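Local coordinates for GDSL-like protein (Roseburia intestinalis L1-82, PDB 6HFZ), which removes acetyl groups from complex beta-mannans in a gut commensal, and is probably a serine esterase of the SGNH hydrolase class, at residues G81-F86 with E115-T120; S296-A301 with D357-Y362; L53-H58 with A200-V205. One frame throughout, in Å; residues are numbered along the deposited sequence. Where two conformers were deposited one is given.

Contact 1 (G81-F86 with E115-T120); sequences GTTSQF and EHFMET. With ACT (acetate ion), chain E.
His116 and Gln85 make the clearest polar link between two helix starts of the SGNH alpha/beta fold. His116 NE2 donates to Gln85 OE1 over 2.8 Å with an N-H...O angle of 159°. The oxygen lies close to the imidazole plane, yet the donor stands well above the amide plane. Gln85 reaches across with CG anti to its backbone N (chi1 -175°) and an extended chain. Its NE2 bonds to Thr334 OG1, which fixes which way round the amide sits, and His116 ND1 is hydrogen-bonded to Glu337 OE2, a carboxylate that could favour a charged ring.

Ser84 OG lies 2.8 Å from Thr120 OG1 and is also hydrogen-bonded to Asp111. At the N-cap, Thr83 OG1 accepts a weak bond from Gln85 N. Upstream, Gly81 N donates to acetate OXT; Gly81 N, Ser41 N and Asn110 ND2 are placed as in the oxyanion hole of this family, and His193 NE2, probably the catalytic histidine, also bonds the ion.

The edge of Phe117 meets Thr83, with CE1 3.7 Å from Thr83 OG1, and His116 CD2 sits over the centre of the same ring. Thr120 CG2 lies over one face of the His116 ring, toward its rim, and touches Gln85 CB at 3.8 Å.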
ATOM      1  N   GLY A  81      -6.143  -3.601   3.413  1.00 21.67           N
ATOM      2  CA  GLY A  81      -7.063  -2.488   3.426  1.00 23.33           C
ATOM      3  C   GLY A  81      -6.358  -1.139   3.506  1.00 22.35           C
ATOM      4  O   GLY A  81      -6.918  -0.203   4.112  1.00 26.41           O
ATOM      5  N   THR A  82      -5.202  -1.021   2.849  1.00 21.39           N
ATOM      6  CA  THR A  82      -4.446   0.218   2.768  1.00 19.26           C
ATOM      7  C   THR A  82      -3.954   0.475   1.341  1.00 20.52           C
ATOM      8  O   THR A  82      -3.903  -0.416   0.486  1.00 20.49           O
ATOM      9  CB  THR A  82      -3.279   0.275   3.761  1.00 21.38           C
ATOM     10  OG1 THR A  82      -2.296  -0.652   3.342  1.00 20.21           O
ATOM     11  CG2 THR A  82      -3.711   0.014   5.193  1.00 24.14           C
ATOM     12  N   THR A  83      -3.586   1.737   1.107  1.00 19.80           N
ATOM     13  CA  THR A  83      -3.394   2.297  -0.246  1.00 20.25           C
ATOM     14  C   THR A  83      -1.948   2.704  -0.449  1.00 18.58           C
ATOM     15  O   THR A  83      -1.133   2.666   0.509  1.00 20.82           O
ATOM     16  CB  THR A  83      -4.297   3.540  -0.422  1.00 19.45           C
ATOM     17  OG1 THR A  83      -3.843   4.603   0.422  1.00 19.84           O
ATOM     18  CG2 THR A  83      -5.745   3.236  -0.109  1.00 21.25           C
ATOM     19  N   SER A  84      -1.659   3.250  -1.641  1.00 17.38           N
ATOM     20  CA  SER A  84      -0.353   3.783  -1.966  1.00 17.09           C
ATOM     21  C   SER A  84      -0.068   5.035  -1.131  1.00 19.14           C
ATOM     22  O   SER A  84       1.098   5.390  -0.964  1.00 19.92           O
ATOM     23  CB  SER A  84      -0.225   4.080  -3.437  1.00 18.16           C
ATOM     24  OG  SER A  84      -1.110   5.119  -3.840  1.00 18.68           O
ATOM     25  N   GLN A  85      -1.117   5.695  -0.609  1.00 20.08           N
ATOM     26  CA  GLN A  85      -0.901   6.878   0.289  1.00 19.17           C
ATOM     27  C   GLN A  85      -0.228   6.408   1.596  1.00 21.09           C
ATOM     28  O   GLN A  85       0.726   7.031   2.053  1.00 21.23           O
ATOM     29  CB  GLN A  85      -2.211   7.642   0.495  1.00 20.62           C
ATOM     30  CG  GLN A  85      -2.066   8.927   1.299  1.00 19.76           C
ATOM     31  CD  GLN A  85      -3.357   9.705   1.256  1.00 21.32           C
ATOM     32  OE1 GLN A  85      -4.366   9.241   0.724  1.00 23.65           O
ATOM     33  NE2 GLN A  85      -3.367  10.901   1.839  1.00 21.78           N
ATOM     34  N   PHE A  86      -0.679   5.288   2.170  1.00 18.89           N
ATOM     35  CA  PHE A  86       0.059   4.731   3.323  1.00 19.49           C
ATOM     36  C   PHE A  86       1.410   4.170   2.859  1.00 19.69           C
ATOM     37  O   PHE A  86       2.439   4.354   3.515  1.00 21.08           O
ATOM     38  CB  PHE A  86      -0.802   3.731   4.059  1.00 20.40           C
ATOM     39  CG  PHE A  86      -0.191   3.140   5.310  1.00 18.98           C
ATOM     40  CD1 PHE A  86       0.692   3.860   6.104  1.00 19.57           C
ATOM     41  CD2 PHE A  86      -0.561   1.880   5.730  1.00 21.80           C
ATOM     42  CE1 PHE A  86       1.226   3.318   7.266  1.00 19.72           C
ATOM     43  CE2 PHE A  86      -0.035   1.345   6.901  1.00 20.66           C
ATOM     44  CZ  PHE A  86       0.856   2.068   7.663  1.00 19.99           C
ATOM     45  N   GLU A 115      -7.223  11.184  -9.455  1.00 21.98           N
ATOM     46  CA  GLU A 115      -5.988  11.952  -9.592  1.00 23.98           C
ATOM     47  C   GLU A 115      -5.205  12.002  -8.279  1.00 22.62           C
ATOM     48  O   GLU A 115      -3.988  12.012  -8.323  1.00 21.98           O
ATOM     49  CB  GLU A 115      -6.298  13.352 -10.112  1.00 29.17           C
ATOM     50  CG  GLU A 115      -6.826  13.299 -11.527  1.00 33.91           C
ATOM     51  CD  GLU A 115      -5.877  13.805 -12.593  1.00 49.45           C
ATOM     52  OE1 GLU A 115      -4.630  13.843 -12.345  1.00 53.90           O
ATOM     53  OE2 GLU A 115      -6.393  14.189 -13.670  1.00 63.17           O
ATOM     54  N   HIS A 116      -5.923  11.987  -7.151  1.00 23.77           N
ATOM     55  CA  HIS A 116      -5.325  11.921  -5.810  1.00 22.33           C
ATOM     56  C   HIS A 116      -4.402  10.696  -5.696  1.00 19.39           C
ATOM     57  O   HIS A 116      -3.254  10.839  -5.291  1.00 19.96           O
ATOM     58  CB  HIS A 116      -6.430  11.896  -4.750  1.00 22.86           C
ATOM     59  CG  HIS A 116      -5.923  11.621  -3.381  1.00 23.14           C
ATOM     60  ND1 HIS A 116      -5.235  12.566  -2.632  1.00 24.20           N
ATOM     61  CD2 HIS A 116      -5.944  10.489  -2.637  1.00 24.37           C
ATOM     62  CE1 HIS A 116      -4.861  12.016  -1.490  1.00 23.68           C
ATOM     63  NE2 HIS A 116      -5.296  10.753  -1.463  1.00 25.27           N
ATOM     64  N   PHE A 117      -4.922   9.504  -6.023  1.00 19.10           N
ATOM     65  CA  PHE A 117      -4.148   8.272  -5.973  1.00 18.71           C
ATOM     66  C   PHE A 117      -3.082   8.188  -7.070  1.00 19.23           C
ATOM     67  O   PHE A 117      -2.031   7.567  -6.865  1.00 18.44           O
ATOM     68  CB  PHE A 117      -5.101   7.067  -5.870  1.00 19.72           C
ATOM     69  CG  PHE A 117      -5.723   6.961  -4.499  1.00 19.14           C
ATOM     70  CD1 PHE A 117      -4.954   6.651  -3.381  1.00 21.62           C
ATOM     71  CD2 PHE A 117      -7.087   7.188  -4.316  1.00 21.59           C
ATOM     72  CE1 PHE A 117      -5.524   6.617  -2.118  1.00 18.84           C
ATOM     73  CE2 PHE A 117      -7.662   7.109  -3.054  1.00 21.87           C
ATOM     74  CZ  PHE A 117      -6.879   6.823  -1.959  1.00 22.25           C
HETATM   75  N   MSE A 118      -3.311   8.813  -8.230  0.50 18.80           N
HETATM   76  CA  MSE A 118      -2.236   8.938  -9.207  0.50 19.59           C
HETATM   77  C   MSE A 118      -1.050   9.653  -8.555  0.50 20.26           C
HETATM   78  O   MSE A 118       0.105   9.250  -8.735  0.50 20.77           O
HETATM   79  CB  MSE A 118      -2.562   9.620 -10.535  0.50 18.97           C
HETATM   80  CG  MSE A 118      -1.454   9.313 -11.502  0.50 21.01           C
HETATM   81 SE   MSE A 118      -1.965   9.813 -13.344  0.50 25.79          SE
HETATM   82  CE  MSE A 118      -3.030  11.409 -12.890  0.50 25.99           C
ATOM     83  N   GLU A 119      -1.348  10.702  -7.786  1.00 20.47           N
ATOM     84  CA  GLU A 119      -0.309  11.510  -7.150  1.00 21.33           C
ATOM     85  C   GLU A 119       0.402  10.735  -6.029  1.00 19.84           C
ATOM     86  O   GLU A 119       1.631  10.737  -5.966  1.00 20.65           O
ATOM     87  CB  GLU A 119      -0.916  12.823  -6.646  1.00 22.35           C
ATOM     88  CG  GLU A 119       0.141  13.819  -6.202  1.00 24.47           C
ATOM     89  CD  GLU A 119      -0.358  15.191  -5.757  1.00 26.76           C
ATOM     90  OE1 GLU A 119      -1.585  15.452  -5.813  1.00 30.88           O
ATOM     91  OE2 GLU A 119       0.463  15.992  -5.317  1.00 29.38           O
ATOM     92  N   THR A 120      -0.365  10.047  -5.177  1.00 19.45           N
ATOM     93  CA  THR A 120       0.252   9.259  -4.103  1.00 20.66           C
ATOM     94  C   THR A 120       1.088   8.113  -4.697  1.00 19.25           C
ATOM     95  O   THR A 120       2.197   7.831  -4.222  1.00 19.15           O
ATOM     96  CB  THR A 120      -0.737   8.798  -3.031  1.00 18.25           C
ATOM     97  OG1 THR A 120      -1.654   7.873  -3.637  1.00 17.13           O
ATOM     98  CG2 THR A 120      -1.536   9.928  -2.415  1.00 20.95           C
TER
HETATM   99  C   ACT E 401      -7.527  -5.264   0.338  1.00 31.04           C
HETATM  100  O   ACT E 401      -8.536  -5.660   1.001  1.00 32.88           O
HETATM  101  OXT ACT E 401      -6.560  -4.696   0.853  1.00 25.60           O
HETATM  102  CH3 ACT E 401      -7.449  -5.455  -1.143  1.00 31.16           C

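Contact 2 (S296-A301 with D357-Y362); sequences SVKLPA and DAVPFY
Pro300 and Ala358 join two loops at one end of the beta-sandwich domain, in a contact made of one backbone hydrogen bond with small side chains packed around it. Each loop crosses from one antiparallel sheet to the other: residues 296-301 lead from strand 288-295 to strand 303-308, and residues 357-362 run into strand 361-370 on the way from strand 342-352.

Ala358 N donates to Pro300 O over 2.8 Å, nearly straight at 167° and close to the line of the carbonyl bond. The same oxygen receives a CA-H...O contact from Asp357. The peptide before Pro300 is cis, a sharp turn in the chain just ahead of the accepting carbonyl. Asp357 OD1 comes within 3.3 Å of Pro300 C, but its polar partner is His354 ND1, and Ala301 N is bonded instead to Asn321.

On the other side of the bond, Ala358 CB packs 3.7 Å from Lys298 O. That carbonyl is already engaged, since Ser296 OG donates to it over 2.7 Å, bracing the first loop internally. Val359 has CG2 between its backbone N and carbonyl carbon (chi1 of CG1 -64°), and this methyl does the touching: it lies 4.0 Å from Ala301 CB and 3.6 Å from Ser296 OG.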
ATOM      1  N   SER A 296     -13.574   0.326  13.886  1.00 26.29           N
ATOM      2  CA  SER A 296     -13.732  -0.884  14.664  1.00 26.02           C
ATOM      3  C   SER A 296     -15.031  -1.598  14.276  1.00 27.47           C
ATOM      4  O   SER A 296     -16.069  -0.985  14.140  1.00 30.88           O
ATOM      5  CB  SER A 296     -13.698  -0.561  16.150  1.00 28.20           C
ATOM      6  OG  SER A 296     -14.096  -1.704  16.909  1.00 28.21           O
ATOM      7  N   VAL A 297     -14.971  -2.911  14.083  1.00 28.54           N
ATOM      8  CA  VAL A 297     -16.196  -3.689  13.908  1.00 31.64           C
ATOM      9  C   VAL A 297     -16.760  -4.112  15.268  1.00 31.82           C
ATOM     10  O   VAL A 297     -17.872  -4.690  15.328  1.00 36.48           O
ATOM     11  CB  VAL A 297     -15.963  -4.919  13.022  1.00 32.87           C
ATOM     12  CG1 VAL A 297     -15.748  -4.481  11.565  1.00 34.99           C
ATOM     13  CG2 VAL A 297     -14.822  -5.782  13.543  1.00 32.34           C
ATOM     14  N   LYS A 298     -15.988  -3.888  16.327  1.00 29.85           N
ATOM     15  CA  LYS A 298     -16.460  -4.067  17.708  1.00 33.17           C
ATOM     16  C   LYS A 298     -17.110  -2.759  18.145  1.00 35.25           C
ATOM     17  O   LYS A 298     -16.405  -1.766  18.283  1.00 33.12           O
ATOM     18  CB  LYS A 298     -15.294  -4.435  18.624  1.00 38.70           C
ATOM     19  CG  LYS A 298     -14.736  -5.832  18.405  1.00 41.50           C
ATOM     20  CD  LYS A 298     -13.663  -6.205  19.399  1.00 48.84           C
ATOM     21  CE  LYS A 298     -12.641  -7.166  18.821  1.00 54.87           C
ATOM     22  NZ  LYS A 298     -11.884  -7.857  19.892  1.00 57.19           N
ATOM     23  N   LEU A 299     -18.445  -2.773  18.300  1.00 33.64           N
ATOM     24  CA  LEU A 299     -19.271  -1.597  18.430  1.00 33.17           C
ATOM     25  C   LEU A 299     -19.911  -1.561  19.821  1.00 36.38           C
ATOM     26  O   LEU A 299     -20.112  -2.617  20.437  1.00 36.70           O
ATOM     27  CB  LEU A 299     -20.394  -1.677  17.390  1.00 37.51           C
ATOM     28  CG  LEU A 299     -20.031  -1.560  15.905  1.00 35.56           C
ATOM     29  CD1 LEU A 299     -21.308  -1.425  15.082  1.00 39.84           C
ATOM     30  CD2 LEU A 299     -19.101  -0.379  15.645  1.00 37.37           C
ATOM     31  N   PRO A 300     -20.284  -0.372  20.305  1.00 33.91           N
ATOM     32  CA  PRO A 300     -19.983   0.914  19.708  1.00 31.64           C
ATOM     33  C   PRO A 300     -18.555   1.365  20.046  1.00 30.99           C
ATOM     34  O   PRO A 300     -17.866   0.747  20.847  1.00 27.36           O
ATOM     35  CB  PRO A 300     -21.027   1.874  20.295  1.00 35.94           C
ATOM     36  CG  PRO A 300     -21.340   1.313  21.657  1.00 35.60           C
ATOM     37  CD  PRO A 300     -20.858  -0.127  21.648  1.00 37.16           C
ATOM     38  N   ALA A 301     -18.133   2.464  19.406  1.00 30.24           N
ATOM     39  CA  ALA A 301     -16.822   3.063  19.584  1.00 28.86           C
ATOM     40  C   ALA A 301     -16.946   4.591  19.555  1.00 25.96           C
ATOM     41  O   ALA A 301     -17.986   5.143  19.171  1.00 27.03           O
ATOM     42  CB  ALA A 301     -15.901   2.568  18.499  1.00 32.92           C
ATOM     43  N   ASP A 357     -18.810   1.472  25.288  1.00 32.57           N
ATOM     44  CA  ASP A 357     -17.843   1.436  24.159  1.00 34.20           C
ATOM     45  C   ASP A 357     -17.005   0.156  24.266  1.00 36.88           C
ATOM     46  O   ASP A 357     -16.485  -0.147  25.330  1.00 32.76           O
ATOM     47  CB  ASP A 357     -16.947   2.682  24.136  1.00 34.34           C
ATOM     48  CG  ASP A 357     -17.554   3.852  23.372  1.00 32.09           C
ATOM     49  OD1 ASP A 357     -18.427   3.617  22.502  1.00 32.09           O
ATOM     50  OD2 ASP A 357     -17.180   4.991  23.657  1.00 35.35           O
ATOM     51  N   ALA A 358     -16.898  -0.589  23.156  1.00 33.67           N
ATOM     52  CA  ALA A 358     -16.186  -1.913  23.115  1.00 36.67           C
ATOM     53  C   ALA A 358     -14.667  -1.713  23.114  1.00 34.70           C
ATOM     54  O   ALA A 358     -13.876  -2.562  23.563  1.00 34.08           O
ATOM     55  CB  ALA A 358     -16.636  -2.673  21.887  1.00 35.77           C
ATOM     56  N   VAL A 359     -14.250  -0.584  22.536  1.00 33.67           N
ATOM     57  CA  VAL A 359     -12.855  -0.262  22.348  1.00 29.44           C
ATOM     58  C   VAL A 359     -12.683   1.245  22.517  1.00 28.52           C
ATOM     59  O   VAL A 359     -13.598   2.037  22.280  1.00 28.07           O
ATOM     60  CB  VAL A 359     -12.349  -0.661  20.940  1.00 32.17           C
ATOM     61  CG1 VAL A 359     -12.391  -2.162  20.691  1.00 35.85           C
ATOM     62  CG2 VAL A 359     -13.077   0.089  19.835  1.00 33.35           C
ATOM     63  N   PRO A 360     -11.469   1.675  22.866  1.00 26.10           N
ATOM     64  CA  PRO A 360     -11.119   3.089  22.841  1.00 26.13           C
ATOM     65  C   PRO A 360     -10.895   3.527  21.387  1.00 24.77           C
ATOM     66  O   PRO A 360     -10.803   2.692  20.483  1.00 24.72           O
ATOM     67  CB  PRO A 360      -9.800   3.161  23.594  1.00 28.60           C
ATOM     68  CG  PRO A 360      -9.186   1.802  23.363  1.00 28.56           C
ATOM     69  CD  PRO A 360     -10.345   0.831  23.291  1.00 26.42           C
ATOM     70  N   PHE A 361     -10.834   4.846  21.179  1.00 24.94           N
ATOM     71  CA  PHE A 361     -10.406   5.388  19.896  1.00 22.67           C
ATOM     72  C   PHE A 361      -8.894   5.122  19.756  1.00 21.89           C
ATOM     73  O   PHE A 361      -8.171   5.307  20.708  1.00 23.68           O
ATOM     74  CB  PHE A 361     -10.747   6.879  19.845  1.00 22.97           C
ATOM     75  CG  PHE A 361     -10.575   7.490  18.484  1.00 22.07           C
ATOM     76  CD1 PHE A 361      -9.322   7.894  18.041  1.00 23.07           C
ATOM     77  CD2 PHE A 361     -11.664   7.614  17.629  1.00 22.77           C
ATOM     78  CE1 PHE A 361      -9.174   8.439  16.765  1.00 24.18           C
ATOM     79  CE2 PHE A 361     -11.489   8.070  16.326  1.00 24.79           C
ATOM     80  CZ  PHE A 361     -10.254   8.524  15.918  1.00 23.25           C
ATOM     81  N   TYR A 362      -8.430   4.664  18.578  1.00 22.52           N
ATOM     82  CA  TYR A 362      -6.975   4.471  18.323  1.00 19.74           C
ATOM     83  C   TYR A 362      -6.535   5.448  17.219  1.00 20.47           C
ATOM     84  O   TYR A 362      -6.876   5.265  16.057  1.00 20.70           O
ATOM     85  CB  TYR A 362      -6.641   3.010  17.955  1.00 21.10           C
ATOM     86  CG  TYR A 362      -5.171   2.702  18.187  1.00 19.58           C
ATOM     87  CD1 TYR A 362      -4.194   3.249  17.382  1.00 21.32           C
ATOM     88  CD2 TYR A 362      -4.760   1.903  19.255  1.00 21.81           C
ATOM     89  CE1 TYR A 362      -2.843   3.034  17.642  1.00 21.13           C
ATOM     90  CE2 TYR A 362      -3.422   1.619  19.493  1.00 18.32           C
ATOM     91  CZ  TYR A 362      -2.461   2.216  18.703  1.00 21.78           C
ATOM     92  OH  TYR A 362      -1.138   1.995  18.978  1.00 21.20           O
TER

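Contact 3 (L53-H58 with A200-V205); sequences LCYAYH and ALVASV
Tyr55, His58 and Ala203 bring two helices of the alpha/beta domain together by apolar packing, with no hydrogen bond between residues 53-58 and 200-205. Ala203 is the small residue that permits the close approach: its CB is 3.4 Å from His58 CB, a tight contact, and 4.2 Å from Tyr55 CB. Val202 CG1 touches Tyr55 at CB and CG, 3.8 Å from Tyr55 CB, the two side chains crossing obliquely.

The His58 ring reaches Ala200, with CD2 4.1 Å from Ala200 CA and NE2 about as far from its CB. An alanine in place of His58 would keep the contact with Ala203 CB but would probably leave Ala200 without its covering ring and open a gap there. Tyr55 has CG between its backbone N and carbonyl carbon (chi1 90°); the end of its ring leads away from residues 200-205, and the side chain also touches Ile206 further along helix 196-215.

Polar ties lie around the packing. Tyr55 OH bonds to Thr43 OG1, and Tyr55 N is bonded to His199 ND1 of the facing helix.

Helices 55-66 and 196-215 thus lie against each other, while the Tyr55 ring packs on Ile104 and Glu106 of strand 102-106 and Ala56 on strand 71-78.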
ATOM      1  N   LEU A  53       0.924 -20.264  -0.246  1.00 26.77           N
ATOM      2  CA  LEU A  53       0.081 -20.378  -1.436  1.00 26.19           C
ATOM      3  C   LEU A  53      -0.449 -18.999  -1.899  1.00 25.32           C
ATOM      4  O   LEU A  53      -1.319 -18.946  -2.760  1.00 27.82           O
ATOM      5  CB  LEU A  53      -1.078 -21.321  -1.101  1.00 28.69           C
ATOM      6  CG  LEU A  53      -0.685 -22.783  -0.869  1.00 29.20           C
ATOM      7  CD1 LEU A  53      -1.914 -23.620  -0.563  1.00 30.69           C
ATOM      8  CD2 LEU A  53       0.062 -23.339  -2.079  1.00 29.04           C
ATOM      9  N   CYS A  54       0.052 -17.885  -1.331  1.00 24.05           N
ATOM     10  CA  CYS A  54      -0.326 -16.573  -1.865  1.00 23.38           C
ATOM     11  C   CYS A  54       0.559 -16.271  -3.079  1.00 21.53           C
ATOM     12  O   CYS A  54       1.598 -16.894  -3.271  1.00 20.51           O
ATOM     13  CB  CYS A  54      -0.238 -15.469  -0.821  1.00 22.73           C
ATOM     14  SG  CYS A  54       1.421 -15.027  -0.255  1.00 23.25           S
ATOM     15  N   TYR A  55       0.150 -15.284  -3.891  1.00 20.18           N
ATOM     16  CA  TYR A  55       0.835 -15.009  -5.164  1.00 19.72           C
ATOM     17  C   TYR A  55       2.287 -14.624  -4.853  1.00 20.11           C
ATOM     18  O   TYR A  55       3.180 -14.976  -5.588  1.00 20.17           O
ATOM     19  CB  TYR A  55       0.080 -13.966  -6.006  1.00 19.22           C
ATOM     20  CG  TYR A  55       0.474 -12.539  -5.744  1.00 19.72           C
ATOM     21  CD1 TYR A  55       1.644 -12.032  -6.258  1.00 19.66           C
ATOM     22  CD2 TYR A  55      -0.335 -11.687  -5.007  1.00 20.60           C
ATOM     23  CE1 TYR A  55       2.054 -10.740  -5.995  1.00 19.74           C
ATOM     24  CE2 TYR A  55       0.048 -10.382  -4.751  1.00 22.00           C
ATOM     25  CZ  TYR A  55       1.270  -9.919  -5.211  1.00 21.18           C
ATOM     26  OH  TYR A  55       1.714  -8.658  -4.891  1.00 21.71           O
ATOM     27  N   ALA A  56       2.509 -13.831  -3.781  1.00 18.97           N
ATOM     28  CA  ALA A  56       3.815 -13.309  -3.450  1.00 20.58           C
ATOM     29  C   ALA A  56       4.813 -14.454  -3.197  1.00 19.85           C
ATOM     30  O   ALA A  56       5.899 -14.453  -3.729  1.00 20.39           O
ATOM     31  CB  ALA A  56       3.755 -12.335  -2.282  1.00 19.97           C
ATOM     32  N   TYR A  57       4.365 -15.466  -2.459  1.00 22.24           N
ATOM     33  CA  TYR A  57       5.261 -16.591  -2.146  1.00 23.40           C
ATOM     34  C   TYR A  57       5.485 -17.420  -3.416  1.00 22.31           C
ATOM     35  O   TYR A  57       6.590 -17.920  -3.647  1.00 24.96           O
ATOM     36  CB  TYR A  57       4.708 -17.349  -0.954  1.00 22.65           C
ATOM     37  CG  TYR A  57       5.773 -18.155  -0.255  1.00 25.74           C
ATOM     38  CD1 TYR A  57       6.597 -17.602   0.707  1.00 26.88           C
ATOM     39  CD2 TYR A  57       5.992 -19.464  -0.639  1.00 27.94           C
ATOM     40  CE1 TYR A  57       7.596 -18.346   1.312  1.00 30.70           C
ATOM     41  CE2 TYR A  57       7.002 -20.212  -0.068  1.00 32.76           C
ATOM     42  CZ  TYR A  57       7.794 -19.657   0.912  1.00 32.52           C
ATOM     43  OH  TYR A  57       8.739 -20.454   1.502  1.00 37.21           O
ATOM     44  N   HIS A  58       4.464 -17.513  -4.281  1.00 21.28           N
ATOM     45  CA  HIS A  58       4.628 -18.204  -5.562  1.00 22.38           C
ATOM     46  C   HIS A  58       5.688 -17.517  -6.421  1.00 23.54           C
ATOM     47  O   HIS A  58       6.507 -18.177  -7.072  1.00 23.12           O
ATOM     48  CB  HIS A  58       3.315 -18.351  -6.340  1.00 22.59           C
ATOM     49  CG  HIS A  58       2.336 -19.383  -5.852  1.00 27.32           C
ATOM     50  ND1 HIS A  58       2.639 -20.742  -5.701  1.00 29.90           N
ATOM     51  CD2 HIS A  58       1.018 -19.281  -5.586  1.00 26.56           C
ATOM     52  CE1 HIS A  58       1.544 -21.401  -5.334  1.00 30.85           C
ATOM     53  NE2 HIS A  58       0.529 -20.542  -5.285  1.00 30.08           N
ATOM     54  N   ALA A 200      -2.847 -18.707  -7.362  1.00 21.17           N
ATOM     55  CA  ALA A 200      -1.980 -19.427  -8.321  1.00 24.65           C
ATOM     56  C   ALA A 200      -2.103 -18.805  -9.725  1.00 22.48           C
ATOM     57  O   ALA A 200      -1.082 -18.621 -10.409  1.00 23.26           O
ATOM     58  CB  ALA A 200      -2.310 -20.902  -8.337  1.00 25.91           C
ATOM     59  N   LEU A 201      -3.320 -18.413 -10.127  1.00 20.80           N
ATOM     60  CA  LEU A 201      -3.558 -17.729 -11.453  1.00 22.77           C
ATOM     61  C   LEU A 201      -2.830 -16.376 -11.484  1.00 19.39           C
ATOM     62  O   LEU A 201      -2.181 -16.009 -12.489  1.00 21.56           O
ATOM     63  CB  LEU A 201      -5.066 -17.536 -11.639  1.00 25.36           C
ATOM     64  CG  LEU A 201      -5.724 -17.990 -12.933  1.00 33.30           C
ATOM     65  CD1 LEU A 201      -4.951 -19.086 -13.639  1.00 32.35           C
ATOM     66  CD2 LEU A 201      -7.154 -18.409 -12.667  1.00 30.28           C
ATOM     67  N   VAL A 202      -2.876 -15.624 -10.388  1.00 19.77           N
ATOM     68  CA  VAL A 202      -2.254 -14.304 -10.358  1.00 18.86           C
ATOM     69  C   VAL A 202      -0.739 -14.463 -10.538  1.00 20.08           C
ATOM     70  O   VAL A 202      -0.086 -13.735 -11.324  1.00 19.68           O
ATOM     71  CB  VAL A 202      -2.622 -13.485  -9.102  1.00 20.16           C
ATOM     72  CG1 VAL A 202      -1.711 -12.289  -8.864  1.00 20.87           C
ATOM     73  CG2 VAL A 202      -4.085 -13.054  -9.162  1.00 19.53           C
ATOM     74  N   ALA A 203      -0.167 -15.408  -9.782  1.00 19.96           N
ATOM     75  CA  ALA A 203       1.242 -15.677  -9.850  1.00 21.85           C
ATOM     76  C   ALA A 203       1.590 -16.139 -11.261  1.00 21.24           C
ATOM     77  O   ALA A 203       2.638 -15.848 -11.723  1.00 21.24           O
ATOM     78  CB  ALA A 203       1.627 -16.696  -8.809  1.00 25.60           C
ATOM     79  N   SER A 204       0.738 -16.973 -11.872  1.00 23.48           N
ATOM     80  CA  SER A 204       1.060 -17.517 -13.206  1.00 23.44           C
ATOM     81  C   SER A 204       1.195 -16.374 -14.223  1.00 22.96           C
ATOM     82  O   SER A 204       2.012 -16.446 -15.127  1.00 21.65           O
ATOM     83  CB  SER A 204       0.034 -18.546 -13.662  1.00 28.12           C
ATOM     84  OG  SER A 204      -1.190 -17.916 -14.017  1.00 34.42           O
ATOM     85  N   VAL A 205       0.393 -15.306 -14.060  1.00 20.91           N
ATOM     86  CA  VAL A 205       0.457 -14.193 -14.993  1.00 21.70           C
ATOM     87  C   VAL A 205       1.814 -13.491 -14.806  1.00 20.85           C
ATOM     88  O   VAL A 205       2.453 -13.107 -15.770  1.00 21.54           O
ATOM     89  CB  VAL A 205      -0.746 -13.239 -14.845  1.00 20.19           C
ATOM     90  CG1 VAL A 205      -0.533 -11.983 -15.655  1.00 22.22           C
ATOM     91  CG2 VAL A 205      -2.091 -13.902 -15.183  1.00 21.07           C
TER

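Overall arrangement
Two domains divide the three contacts. Contacts 1 and 3 belong to the alpha/beta domain built on the mixed sheet, their centres 24 Å apart; contact 2 lies in the beta-sandwich domain, with its centre 26 Å from that of contact 1 and 35 Å from that of contact 3. Along the chain, residues 53-58 come first, both segments of contact 1 follow, residues 200-205 complete contact 3, and contact 2 forms later. Contact 1 sits nearest the middle of the molecule, where its helices also meet strands 288-295 and 329-336 of the sandwich. It therefore connects the domain boundary with the acetate site, whereas contact 2 ties loops at a distant end.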